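Local coordinates for phosphoserine aminotransferase (PDB 2C0R), which catalyses the reversible, pyridoxal-phosphate-dependent transamination that makes phosphoserine from 3-phosphohydroxypyruvate in serine biosynthesis, and acts on the matching phosphohydroxythreonine pair in pyridoxine biosynthesis, at residues E53-L58 against N249-K253; G67-I73 against T205-E211; Q158-F162 against D177-R181; N268-A272 against D297-T301. The protein carries 1 engineered substitution. All coordinates share one frame. Numbering follows the deposited sequence.

In the fold
Interaction 2 is the most extensive of the four contacts, a buried contact at the edge of the large seven-stranded sheet. It is made of backbone hydrogen bonds and branched apolar side chains. Interaction 1 packs helices 45-61 and 242-257 beside that sheet. Its leucine side is buried, and its charged side is partly exposed. The two touch through Gln55 with Lys69 and Leu58 with Val206. Leu179 of interaction 3 packs on Leu58 and Leu252 of interaction 1. Interactions 3 and 4 are small and mostly buried. An Arg-Asp salt bridge holds interaction 4. Interaction 3 relies on an arginine at a backbone carbonyl and a Gln-Asp hydrogen bond. They meet where Gln158 OE1 lies 2.9 Å from Asp297 N.

Interaction 1 (E53-L58 against N249-K253); sequences EAQARL and NEVLK
This is a helix-helix contact between helix 45-61 and helix 242-257, beside the large mixed sheet. Both segments are helical throughout and run in nearly the same direction, with axes 9.2 Å apart at closest approach and crossing at 30°. Ala54 is level with Asn249 (CA-CA 4.6 Å) and Arg57 with Leu252 (CA-CA 6.5 Å). Leu252, in the mt rotamer, puts CD1 3.2 Å from Ala54 O and 3.9 Å from Leu58 CB. Leu58 and Leu252 also both pack on Leu179. Asn249 (chi1 t) lies between the apolar and charged sides, with OD1 3.3 Å from Arg57 CD. Water 1 joins Glu53 OE1 (2.8 Å) to Lys253 NZ (2.7 Å). Lys253 NZ also pairs with Glu250 OE1 at 2.9 Å. The position of Glu53 OE2 is less certain. As modelled, it accepts a weak hydrogen bond from Asn249 ND2 (3.2 Å), makes a long salt bridge to Lys253 NZ (3.7 Å) and pairs with Arg57 one turn on. Lys253 CG lies over one face of the Arg57 guanidinium. The result is a near-parallel helix packing, leucines on the sheet side and a salt-bridge network on the other, within the layered alpha/beta fold of this aminotransferase family.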
loop_
_atom_site.group_PDB
_atom_site.type_symbol
_atom_site.label_atom_id
_atom_site.label_comp_id
_atom_site.label_asym_id
_atom_site.label_seq_id
_atom_site.Cartn_x
_atom_site.Cartn_y
_atom_site.Cartn_z
ATOM N N GLU A 53 -5.043 9.224 15.421
ATOM C CA GLU A 53 -4.008 10.073 16.000
ATOM C C GLU A 53 -3.098 10.626 14.911
ATOM O O GLU A 53 -2.678 11.775 14.979
ATOM C CB GLU A 53 -3.187 9.283 17.043
ATOM C CG GLU A 53 -2.075 10.048 17.746
ATOM C CD GLU A 53 -1.103 9.121 18.459
ATOM O OE1 GLU A 53 -1.462 7.995 18.800
ATOM O OE2 GLU A 53 0.077 9.464 18.638
ATOM N N ALA A 54 -2.812 9.784 13.923
ATOM C CA ALA A 54 -1.910 10.245 12.865
ATOM C C ALA A 54 -2.539 11.448 12.157
ATOM O O ALA A 54 -1.838 12.390 11.841
ATOM C CB ALA A 54 -1.626 9.117 11.884
ATOM N N GLN A 55 -3.859 11.361 11.885
ATOM C CA GLN A 55 -4.516 12.470 11.231
ATOM C C GLN A 55 -4.485 13.738 12.084
ATOM O O GLN A 55 -4.155 14.803 11.603
ATOM C CB GLN A 55 -5.955 12.068 10.943
ATOM C CG GLN A 55 -6.092 10.884 10.023
ATOM C CD GLN A 55 -7.578 10.500 9.968
ATOM O OE1 GLN A 55 -8.464 11.365 9.792
ATOM N NE2 GLN A 55 -7.822 9.223 10.113
ATOM N N ALA A 56 -4.814 13.618 13.370
ATOM C CA ALA A 56 -4.794 14.727 14.290
ATOM C C ALA A 56 -3.394 15.311 14.443
ATOM O O ALA A 56 -3.241 16.536 14.502
ATOM C CB ALA A 56 -5.276 14.321 15.688
ATOM N N ARG A 57 -2.377 14.472 14.519
ATOM C CA ARG A 57 -1.032 15.067 14.661
ATOM C C ARG A 57 -0.587 15.784 13.409
ATOM O O ARG A 57 0.098 16.801 13.471
ATOM C CB ARG A 57 -0.056 13.905 14.891
ATOM C CG ARG A 57 -0.129 13.326 16.256
ATOM C CD ARG A 57 0.955 12.277 16.450
ATOM N NE ARG A 57 0.921 11.644 17.746
ATOM C CZ ARG A 57 0.798 12.146 18.947
ATOM N NH1 ARG A 57 0.637 13.449 19.140
ATOM N NH2 ARG A 57 0.816 11.383 20.024
ATOM N N LEU A 58 -0.959 15.279 12.242
ATOM C CA LEU A 58 -0.593 15.973 10.991
ATOM C C LEU A 58 -1.300 17.314 10.924
ATOM O O LEU A 58 -0.657 18.317 10.640
ATOM C CB LEU A 58 -0.968 15.080 9.823
ATOM C CG LEU A 58 -0.679 15.461 8.387
ATOM C CD1 LEU A 58 0.504 16.319 8.095
ATOM C CD2 LEU A 58 -0.546 14.118 7.611
ATOM N N ASN A 249 2.555 7.825 11.942
ATOM C CA ASN A 249 2.267 8.408 13.276
ATOM C C ASN A 249 3.540 8.641 14.065
ATOM O O ASN A 249 3.744 9.701 14.655
ATOM C CB ASN A 249 1.277 7.493 13.998
ATOM C CG ASN A 249 0.634 8.189 15.192
ATOM O OD1 ASN A 249 0.216 9.347 15.155
ATOM N ND2 ASN A 249 0.538 7.421 16.261
ATOM N N GLU A 250 4.434 7.653 14.038
ATOM C CA GLU A 250 5.713 7.805 14.762
ATOM C C GLU A 250 6.549 8.906 14.172
ATOM O O GLU A 250 7.223 9.668 14.898
ATOM C CB GLU A 250 6.443 6.455 14.729
ATOM C CG GLU A 250 5.776 5.383 15.582
ATOM C CD GLU A 250 5.510 5.819 17.018
ATOM O OE1 GLU A 250 4.354 5.680 17.465
ATOM O OE2 GLU A 250 6.442 6.323 17.684
ATOM N N VAL A 251 6.565 9.039 12.859
ATOM C CA VAL A 251 7.359 10.114 12.266
ATOM C C VAL A 251 6.800 11.474 12.610
ATOM O O VAL A 251 7.540 12.433 12.881
ATOM C CB VAL A 251 7.482 9.946 10.736
ATOM C CG1 VAL A 251 8.095 11.199 10.129
ATOM C CG2 VAL A 251 8.315 8.724 10.362
ATOM N N LEU A 252 5.488 11.598 12.663
ATOM C CA LEU A 252 4.877 12.873 13.025
ATOM C C LEU A 252 5.223 13.256 14.458
ATOM O O LEU A 252 5.475 14.432 14.752
ATOM C CB LEU A 252 3.348 12.863 12.842
ATOM C CG LEU A 252 2.870 12.535 11.413
ATOM C CD1 LEU A 252 1.361 12.446 11.459
ATOM C CD2 LEU A 252 3.339 13.575 10.415
ATOM N N LYS A 253 5.224 12.269 15.349
ATOM C CA LYS A 253 5.702 12.556 16.709
ATOM C C LYS A 253 7.117 13.110 16.696
ATOM O O LYS A 253 7.440 14.054 17.381
ATOM C CB LYS A 253 5.653 11.273 17.529
ATOM C CG LYS A 253 4.269 10.824 17.983
ATOM C CD LYS A 253 4.380 9.392 18.539
ATOM C CE LYS A 253 2.963 8.846 18.846
ATOM N NZ LYS A 253 3.077 7.447 19.353
HETATM O O HOH W 1 0.642 6.456 19.735
#

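Interaction 2 (G67-I73 against T205-E211); sequences GYKVLFI and TVVIVRE
Strands 68-73 and 205-210 pair antiparallel at one end of the mixed seven-stranded sheet, where 68-73 is the outermost strand within the chain. Their axes come within 4.6 Å, at 159°. Lys69-Val209, Leu71-Val207 and Ile73-Thr205 are hydrogen-bonded pairs. Tyr68-Arg210, Val70-Ile208 and Phe72-Val206 are non-hydrogen-bonded pairs. On the Leu71 face, Ile73 CD1 sits against Val207 CG2 (3.7 Å) and Leu71 CD1 against Val209 CG1 (3.9 Å). Gln80 of helix 76-88 covers Ile73, Thr205 and Val207. On the other face, Val70 fits between Val206 (CG1-CG1 4.3 Å) and Ile208 (CG2-CG1 4.3 Å), under helix 45-61. Phe72 turns its ring edge to Val206 CG2, 4.2 Å from Phe72 CE2. Tyr68 (chi1 m) presents a ring face to Arg210 CG, a CH-pi contact 4.1 Å from the centroid. At Gly67 (phi 82°, psi 9°) a CB would jam against the carbonyl O of the residue before it. Glu211 N donates to Gly67 O (2.8 Å). Lys69 NZ bonds Gln55, Tyr68 OH bonds Phe188 O, and Arg210 NE pairs with Asp212. Backbone hydrogen bonds, such as Leu71 N to Val207 O (2.7 Å), define the register. Between the strands, polar side-chain chemistry is the water 2 bridge from Tyr68 OH to Arg210 NH1.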
loop_
_atom_site.group_PDB
_atom_site.type_symbol
_atom_site.label_atom_id
_atom_site.label_comp_id
_atom_site.label_asym_id
_atom_site.label_seq_id
_atom_site.Cartn_x
_atom_site.Cartn_y
_atom_site.Cartn_z
ATOM N N GLY A 67 -11.754 22.159 8.341
ATOM C CA GLY A 67 -12.392 21.872 7.103
ATOM C C GLY A 67 -11.600 20.962 6.187
ATOM O O GLY A 67 -12.005 20.825 5.002
ATOM N N TYR A 68 -10.511 20.377 6.655
ATOM C CA TYR A 68 -9.718 19.453 5.878
ATOM C C TYR A 68 -9.697 18.063 6.481
ATOM O O TYR A 68 -9.636 17.903 7.698
ATOM C CB TYR A 68 -8.227 19.900 5.797
ATOM C CG TYR A 68 -8.123 21.117 4.908
ATOM C CD1 TYR A 68 -8.385 22.397 5.385
ATOM C CD2 TYR A 68 -7.740 20.976 3.581
ATOM C CE1 TYR A 68 -8.269 23.490 4.532
ATOM C CE2 TYR A 68 -7.628 22.064 2.723
ATOM C CZ TYR A 68 -7.898 23.325 3.216
ATOM O OH TYR A 68 -7.803 24.431 2.391
ATOM N N LYS A 69 -9.754 17.067 5.619
ATOM C CA LYS A 69 -9.658 15.702 6.111
ATOM C C LYS A 69 -8.336 15.094 5.662
ATOM O O LYS A 69 -7.961 15.258 4.492
ATOM C CB LYS A 69 -10.821 14.868 5.574
ATOM C CG LYS A 69 -10.874 13.456 6.152
ATOM C CD LYS A 69 -11.286 13.389 7.615
ATOM C CE LYS A 69 -11.280 11.899 7.989
ATOM N NZ LYS A 69 -11.357 11.684 9.460
ATOM N N VAL A 70 -7.665 14.408 6.566
ATOM C CA VAL A 70 -6.479 13.644 6.208
ATOM C C VAL A 70 -6.925 12.230 5.810
ATOM O O VAL A 70 -7.531 11.538 6.622
ATOM C CB VAL A 70 -5.473 13.593 7.363
ATOM C CG1 VAL A 70 -4.274 12.734 7.022
ATOM C CG2 VAL A 70 -5.072 15.004 7.773
ATOM N N LEU A 71 -6.626 11.866 4.568
ATOM C CA LEU A 71 -6.888 10.547 4.067
ATOM C C LEU A 71 -5.597 9.763 3.914
ATOM O O LEU A 71 -4.573 10.351 3.595
ATOM C CB LEU A 71 -7.584 10.638 2.683
ATOM C CG LEU A 71 -8.786 11.559 2.627
ATOM C CD1 LEU A 71 -9.298 11.628 1.186
ATOM C CD2 LEU A 71 -9.899 11.147 3.586
ATOM N N PHE A 72 -5.688 8.460 4.078
ATOM C CA PHE A 72 -4.579 7.570 3.796
ATOM C C PHE A 72 -5.031 6.665 2.659
ATOM O O PHE A 72 -5.996 5.877 2.833
ATOM C CB PHE A 72 -4.219 6.748 5.010
ATOM C CG PHE A 72 -3.793 7.606 6.198
ATOM C CD1 PHE A 72 -4.478 7.524 7.403
ATOM C CD2 PHE A 72 -2.716 8.473 6.036
ATOM C CE1 PHE A 72 -4.138 8.292 8.504
ATOM C CE2 PHE A 72 -2.403 9.254 7.121
ATOM C CZ PHE A 72 -3.114 9.198 8.317
ATOM N N ILE A 73 -4.367 6.789 1.534
ATOM C CA ILE A 73 -4.739 6.078 0.304
ATOM C C ILE A 73 -3.571 5.253 -0.175
ATOM O O ILE A 73 -2.433 5.748 -0.083
ATOM C CB ILE A 73 -5.219 7.076 -0.754
ATOM C CG1 ILE A 73 -6.284 7.990 -0.167
ATOM C CG2 ILE A 73 -5.662 6.326 -1.990
ATOM C CD1 ILE A 73 -6.962 8.995 -1.104
ATOM N N THR A 205 -0.067 6.830 0.925
ATOM C CA THR A 205 -0.089 8.192 0.372
ATOM C C THR A 205 -0.976 9.012 1.282
ATOM O O THR A 205 -2.123 8.624 1.588
ATOM C CB THR A 205 -0.636 8.135 -1.069
ATOM O OG1 THR A 205 0.189 7.224 -1.813
ATOM C CG2 THR A 205 -0.543 9.494 -1.743
ATOM N N VAL A 206 -0.457 10.147 1.718
ATOM C CA VAL A 206 -1.233 11.084 2.521
ATOM C C VAL A 206 -1.911 12.057 1.590
ATOM O O VAL A 206 -1.230 12.633 0.756
ATOM C CB VAL A 206 -0.286 11.848 3.461
ATOM C CG1 VAL A 206 -1.072 12.943 4.171
ATOM C CG2 VAL A 206 0.338 10.868 4.415
ATOM N N VAL A 207 -3.217 12.156 1.712
ATOM C CA VAL A 207 -4.004 13.081 0.901
ATOM C C VAL A 207 -4.804 13.970 1.832
ATOM O O VAL A 207 -5.587 13.446 2.637
ATOM C CB VAL A 207 -4.937 12.339 -0.067
ATOM C CG1 VAL A 207 -5.806 13.319 -0.858
ATOM C CG2 VAL A 207 -4.136 11.457 -0.985
ATOM N N ILE A 208 -4.555 15.261 1.810
ATOM C CA ILE A 208 -5.249 16.171 2.711
ATOM C C ILE A 208 -6.166 17.019 1.844
ATOM O O ILE A 208 -5.648 17.702 0.962
ATOM C CB ILE A 208 -4.265 17.064 3.468
ATOM C CG1 ILE A 208 -3.116 16.254 4.114
ATOM C CG2 ILE A 208 -4.989 17.908 4.496
ATOM C CD1 ILE A 208 -2.148 17.124 4.890
ATOM N N VAL A 209 -7.462 16.929 2.067
ATOM C CA VAL A 209 -8.415 17.479 1.135
ATOM C C VAL A 209 -9.430 18.334 1.870
ATOM O O VAL A 209 -9.889 18.047 2.961
ATOM C CB VAL A 209 -9.071 16.323 0.350
ATOM C CG1 VAL A 209 -9.926 15.426 1.266
ATOM C CG2 VAL A 209 -9.829 16.900 -0.817
ATOM N N ARG A 210 -9.748 19.441 1.220
ATOM C CA ARG A 210 -10.798 20.333 1.703
ATOM C C ARG A 210 -12.127 19.568 1.586
ATOM O O ARG A 210 -12.471 19.106 0.496
ATOM C CB ARG A 210 -10.781 21.626 0.897
ATOM C CG ARG A 210 -11.326 22.807 1.687
ATOM C CD ARG A 210 -11.127 24.148 1.035
ATOM N NE ARG A 210 -11.712 24.140 -0.313
ATOM C CZ ARG A 210 -11.101 24.743 -1.326
ATOM N NH1 ARG A 210 -9.938 25.367 -1.128
ATOM N NH2 ARG A 210 -11.634 24.724 -2.528
ATOM N N GLU A 211 -12.814 19.420 2.706
ATOM C CA GLU A 211 -13.958 18.524 2.719
ATOM C C GLU A 211 -14.983 18.977 1.695
ATOM O O GLU A 211 -15.619 18.155 1.032
ATOM C CB GLU A 211 -14.558 18.470 4.134
ATOM C CG GLU A 211 -13.674 17.682 5.087
ATOM C CD GLU A 211 -13.981 17.913 6.557
ATOM O OE1 GLU A 211 -14.538 18.958 6.986
ATOM O OE2 GLU A 211 -13.662 17.019 7.378
HETATM O O HOH W 2 -9.286 26.952 1.241
#

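Interaction 3 (Q158-F162 against D177-R181); sequences QFKAF and DILSR
Gln158 is at the end of strand 157-158 and reaches toward the loop that follows strand 170-173. Its side chain is extended (chi1 and chi2 t), which carries NE2 to Asp177 OD2 for a hydrogen bond of 2.9 Å. The same NE2 gives a hydrogen bond to water 3 (2.9 Å), which in turn donates to Ser180 OG (2.7 Å). NE2 also lies over one face of the Arg181 guanidinium, 3.8 Å from CZ. Phe159 takes part through its carbonyl. Its O accepts a very short hydrogen bond from Arg181 NH2 (2.5 Å) and a weak one from Arg181 NH1 (2.9 Å). The facing segment 177-181 holds a type II beta turn from Asp177 to Ser180, with Leu179 at phi 57° and psi 33°. Ser180 N (3.0 Å) and Ser180 OG (2.6 Å) both bond Asp177 O. Arg181 NH1 bonds back to Asp177 OD2 at 2.7 Å as a salt bridge. The turn lies near the cofactor pocket, with the Asp177 side chain about 8 Å from the bound pyridoxal phosphate. Asp177 OD1 is held by Ser150. The CA-to-CB bond of Lys160 points away, but Lys160 O accepts from water 4 (3.0 Å), which is 3.2 Å from Arg181 NH2. Phe162 (chi1 m) places CZ 3.5 Å from Arg181 NH1, over the guanidinium face opposite Gln158. Its ring also packs edge-to-face with Phe188.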
loop_
_atom_site.group_PDB
_atom_site.type_symbol
_atom_site.label_atom_id
_atom_site.label_comp_id
_atom_site.label_asym_id
_atom_site.label_seq_id
_atom_site.Cartn_x
_atom_site.Cartn_y
_atom_site.Cartn_z
ATOM N N GLN A 158 12.290 23.716 -6.454
ATOM C CA GLN A 158 11.261 23.783 -5.427
ATOM C C GLN A 158 10.623 25.169 -5.382
ATOM O O GLN A 158 11.348 26.193 -5.378
ATOM C CB GLN A 158 11.925 23.483 -4.068
ATOM C CG GLN A 158 10.872 23.451 -2.945
ATOM C CD GLN A 158 11.600 23.112 -1.642
ATOM O OE1 GLN A 158 12.802 23.472 -1.466
ATOM N NE2 GLN A 158 10.920 22.410 -0.733
ATOM N N PHE A 159 9.310 25.230 -5.337
ATOM C CA PHE A 159 8.636 26.497 -5.089
ATOM C C PHE A 159 8.788 26.937 -3.647
ATOM O O PHE A 159 8.659 26.131 -2.732
ATOM C CB PHE A 159 7.114 26.402 -5.354
ATOM C CG PHE A 159 6.752 26.322 -6.815
ATOM C CD1 PHE A 159 6.339 25.159 -7.416
ATOM C CD2 PHE A 159 6.848 27.478 -7.626
ATOM C CE1 PHE A 159 5.989 25.100 -8.758
ATOM C CE2 PHE A 159 6.493 27.422 -8.974
ATOM C CZ PHE A 159 6.076 26.225 -9.554
ATOM N N LYS A 160 9.036 28.239 -3.511
ATOM C CA LYS A 160 9.068 28.796 -2.155
ATOM C C LYS A 160 7.706 29.315 -1.719
ATOM O O LYS A 160 7.499 29.586 -0.554
ATOM C CB LYS A 160 10.014 29.987 -2.050
ATOM C CG LYS A 160 11.437 29.615 -2.503
ATOM C CD LYS A 160 12.280 30.894 -2.310
ATOM C CE LYS A 160 13.443 30.908 -3.296
ATOM N NZ LYS A 160 14.356 29.801 -2.985
ATOM N N ALA A 161 6.802 29.503 -2.661
ATOM C CA ALA A 161 5.497 30.072 -2.380
ATOM C C ALA A 161 4.544 29.600 -3.473
ATOM O O ALA A 161 4.982 29.221 -4.559
ATOM C CB ALA A 161 5.526 31.597 -2.380
ATOM N N PHE A 162 3.270 29.637 -3.165
ATOM C CA PHE A 162 2.200 29.101 -3.995
ATOM C C PHE A 162 1.232 30.224 -4.377
ATOM O O PHE A 162 1.046 31.200 -3.642
ATOM C CB PHE A 162 1.467 28.011 -3.222
ATOM C CG PHE A 162 2.450 26.955 -2.715
ATOM C CD1 PHE A 162 2.673 26.828 -1.355
ATOM C CD2 PHE A 162 3.097 26.129 -3.615
ATOM C CE1 PHE A 162 3.540 25.861 -0.871
ATOM C CE2 PHE A 162 4.000 25.197 -3.104
ATOM C CZ PHE A 162 4.254 25.064 -1.744
ATOM N N ASP A 177 8.414 17.091 -0.373
ATOM C CA ASP A 177 8.733 18.148 0.612
ATOM C C ASP A 177 7.620 18.330 1.645
ATOM O O ASP A 177 7.670 19.238 2.478
ATOM C CB ASP A 177 9.112 19.476 -0.023
ATOM C CG ASP A 177 7.964 20.280 -0.618
ATOM O OD1 ASP A 177 6.803 19.865 -0.536
ATOM O OD2 ASP A 177 8.286 21.355 -1.170
ATOM N N ILE A 178 6.589 17.462 1.689
ATOM C CA ILE A 178 5.527 17.703 2.661
ATOM C C ILE A 178 6.050 17.604 4.069
ATOM O O ILE A 178 6.829 16.701 4.428
ATOM C CB ILE A 178 4.359 16.716 2.436
ATOM C CG1 ILE A 178 3.080 17.285 3.076
ATOM C CG2 ILE A 178 4.719 15.336 2.935
ATOM C CD1 ILE A 178 1.845 16.472 2.753
ATOM N N LEU A 179 5.620 18.517 4.912
ATOM C CA LEU A 179 6.067 18.649 6.307
ATOM C C LEU A 179 7.584 18.830 6.431
ATOM O O LEU A 179 8.170 18.462 7.436
ATOM C CB LEU A 179 5.583 17.472 7.177
ATOM C CG LEU A 179 4.116 17.120 7.069
ATOM C CD1 LEU A 179 3.785 16.048 8.132
ATOM C CD2 LEU A 179 3.183 18.322 7.242
ATOM N N SER A 180 8.154 19.505 5.424
ATOM C CA SER A 180 9.530 19.996 5.537
ATOM C C SER A 180 9.544 21.472 5.909
ATOM O O SER A 180 10.613 22.011 6.244
ATOM C CB SER A 180 10.288 19.837 4.227
ATOM O OG SER A 180 9.746 20.623 3.201
ATOM N N ARG A 181 8.382 22.108 5.853
ATOM C CA ARG A 181 8.340 23.554 5.980
ATOM C C ARG A 181 6.908 23.966 6.282
ATOM O O ARG A 181 6.000 23.280 5.826
ATOM C CB ARG A 181 8.832 24.267 4.703
ATOM C CG ARG A 181 8.212 23.799 3.404
ATOM C CD ARG A 181 8.103 24.826 2.282
ATOM N NE ARG A 181 7.638 24.107 1.077
ATOM C CZ ARG A 181 7.890 24.562 -0.152
ATOM N NH1 ARG A 181 7.479 23.906 -1.243
ATOM N NH2 ARG A 181 8.571 25.717 -0.275
HETATM O O HOH W 3 11.684 22.143 2.027
HETATM O O HOH W 4 8.357 28.111 1.871
#

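Interaction 4 (N268-A272 against D297-T301); sequences NRKKA and DMNIT
Arg269 and Asp297 form a two-pronged salt bridge. Arg269 NE donates to Asp297 OD2 and Arg269 NH2 to Asp297 OD1, both at 2.8 Å with an angle of 170° at the hydrogen. Here helix 260-280, which carries segment 268-272, packs against a small three-stranded antiparallel sheet. Segment 297-301 leads into its central strand, 299-303. The carboxylate meets the guanidinium edge near its plane. The CA-to-CB bond of Arg269 points away overall, though CB touches the other segment, and chi2 p and chi3 m bring the guanidinium back. Asp297 N donates a hydrogen bond to Gln158 OE1, which ties this corner to the strand 157-158 region. Within the helix, Lys271 NZ bonds Asn268 OD1 (2.9 Å) and also the carbonyls of Ile338, Tyr339 and Val342. Asn268 ND2 bonds Asn340 OD1. Further in, Ala272 faces the loop directly, its CA 5.4 Å from that of Asp297 and its CB 3.2 Å from Asp297 OD1. Ile300 (chi1 m, chi2 t) fills the space beyond, and Ile275, Tyr276 and Ile279 of the same helix extend its apolar surroundings. Ile300 CD1 is 4.1 Å from Ala272 CB and 3.8 Å from Ala272 O. Met298 starts away from the helix but bends back through two m rotamers. Its side chain is about 9 Å from the bound cofactor, and Met298 CE lies 3.3 Å from Asn268 ND2.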
loop_
_atom_site.group_PDB
_atom_site.type_symbol
_atom_site.label_atom_id
_atom_site.label_comp_id
_atom_site.label_asym_id
_atom_site.label_seq_id
_atom_site.Cartn_x
_atom_site.Cartn_y
_atom_site.Cartn_z
ATOM N N ASN A 268 16.792 21.690 7.933
ATOM C CA ASN A 268 17.007 21.381 6.530
ATOM C C ASN A 268 17.675 22.542 5.812
ATOM O O ASN A 268 18.472 22.261 4.932
ATOM C CB ASN A 268 15.641 21.081 5.888
ATOM C CG ASN A 268 14.977 19.847 6.450
ATOM O OD1 ASN A 268 15.618 19.004 7.066
ATOM N ND2 ASN A 268 13.670 19.761 6.253
ATOM N N ARG A 269 17.341 23.793 6.172
ATOM C CA ARG A 269 18.033 24.905 5.498
ATOM C C ARG A 269 19.515 24.832 5.792
ATOM O O ARG A 269 20.360 25.114 4.929
ATOM C CB ARG A 269 17.409 26.202 5.990
ATOM C CG ARG A 269 18.065 27.472 5.407
ATOM C CD ARG A 269 17.607 27.852 4.042
ATOM N NE ARG A 269 18.006 27.015 2.918
ATOM C CZ ARG A 269 19.161 27.179 2.272
ATOM N NH1 ARG A 269 20.053 28.106 2.637
ATOM N NH2 ARG A 269 19.411 26.378 1.249
ATOM N N LYS A 270 19.832 24.473 7.061
ATOM C CA LYS A 270 21.238 24.354 7.424
ATOM C C LYS A 270 21.949 23.274 6.627
ATOM O O LYS A 270 23.079 23.422 6.165
ATOM C CB LYS A 270 21.266 24.053 8.909
ATOM C CG LYS A 270 22.612 23.651 9.497
ATOM C CD LYS A 270 22.428 23.368 10.979
ATOM C CE LYS A 270 23.694 22.774 11.582
ATOM N NZ LYS A 270 23.396 22.356 12.988
ATOM N N LYS A 271 21.280 22.107 6.510
ATOM C CA LYS A 271 21.820 21.026 5.695
ATOM C C LYS A 271 22.033 21.448 4.250
ATOM O O LYS A 271 23.091 21.212 3.656
ATOM C CB LYS A 271 20.877 19.798 5.695
ATOM C CG LYS A 271 20.848 19.093 7.044
ATOM C CD LYS A 271 19.494 18.431 7.343
ATOM C CE LYS A 271 18.921 17.661 6.190
ATOM N NZ LYS A 271 17.675 16.946 6.588
ATOM N N ALA A 272 21.006 22.048 3.643
ATOM C CA ALA A 272 21.082 22.411 2.241
ATOM C C ALA A 272 22.169 23.467 2.025
ATOM O O ALA A 272 22.874 23.400 1.023
ATOM C CB ALA A 272 19.724 22.942 1.790
ATOM N N ASP A 297 15.556 22.527 -1.197
ATOM C CA ASP A 297 16.201 22.171 0.058
ATOM C C ASP A 297 15.993 20.689 0.356
ATOM O O ASP A 297 16.464 20.276 1.411
ATOM C CB ASP A 297 15.700 22.963 1.254
ATOM C CG ASP A 297 16.446 24.293 1.398
ATOM O OD1 ASP A 297 17.292 24.639 0.545
ATOM O OD2 ASP A 297 16.170 25.010 2.372
ATOM N N MET A 298 15.343 19.943 -0.502
ATOM C CA MET A 298 15.099 18.522 -0.286
ATOM C C MET A 298 15.935 17.658 -1.222
ATOM O O MET A 298 16.335 16.570 -0.840
ATOM C CB MET A 298 13.611 18.182 -0.529
ATOM C CG MET A 298 12.684 18.854 0.495
ATOM S SD MET A 298 12.591 17.927 2.034
ATOM C CE MET A 298 13.769 18.807 3.067
ATOM N N ASN A 299 16.109 18.082 -2.471
ATOM C CA ASN A 299 16.869 17.290 -3.449
ATOM C C ASN A 299 17.838 18.246 -4.152
ATOM O O ASN A 299 17.398 19.063 -4.945
ATOM C CB ASN A 299 15.987 16.565 -4.494
ATOM C CG ASN A 299 14.850 15.793 -3.846
ATOM O OD1 ASN A 299 13.749 16.312 -3.670
ATOM N ND2 ASN A 299 15.138 14.536 -3.513
ATOM N N ILE A 300 19.113 18.101 -3.809
ATOM C CA ILE A 300 20.118 18.983 -4.396
ATOM C C ILE A 300 20.790 18.297 -5.548
ATOM O O ILE A 300 21.430 17.265 -5.409
ATOM C CB ILE A 300 21.134 19.350 -3.324
ATOM C CG1 ILE A 300 20.450 20.083 -2.172
ATOM C CG2 ILE A 300 22.288 20.107 -3.951
ATOM C CD1 ILE A 300 21.420 20.591 -1.118
ATOM N N THR A 301 20.622 18.903 -6.720
ATOM C CA THR A 301 21.154 18.245 -7.918
ATOM C C THR A 301 22.344 19.025 -8.418
ATOM O O THR A 301 22.416 20.256 -8.357
ATOM C CB THR A 301 20.057 18.130 -8.977
ATOM O OG1 THR A 301 19.489 19.449 -9.142
ATOM C CG2 THR A 301 18.944 17.187 -8.486
#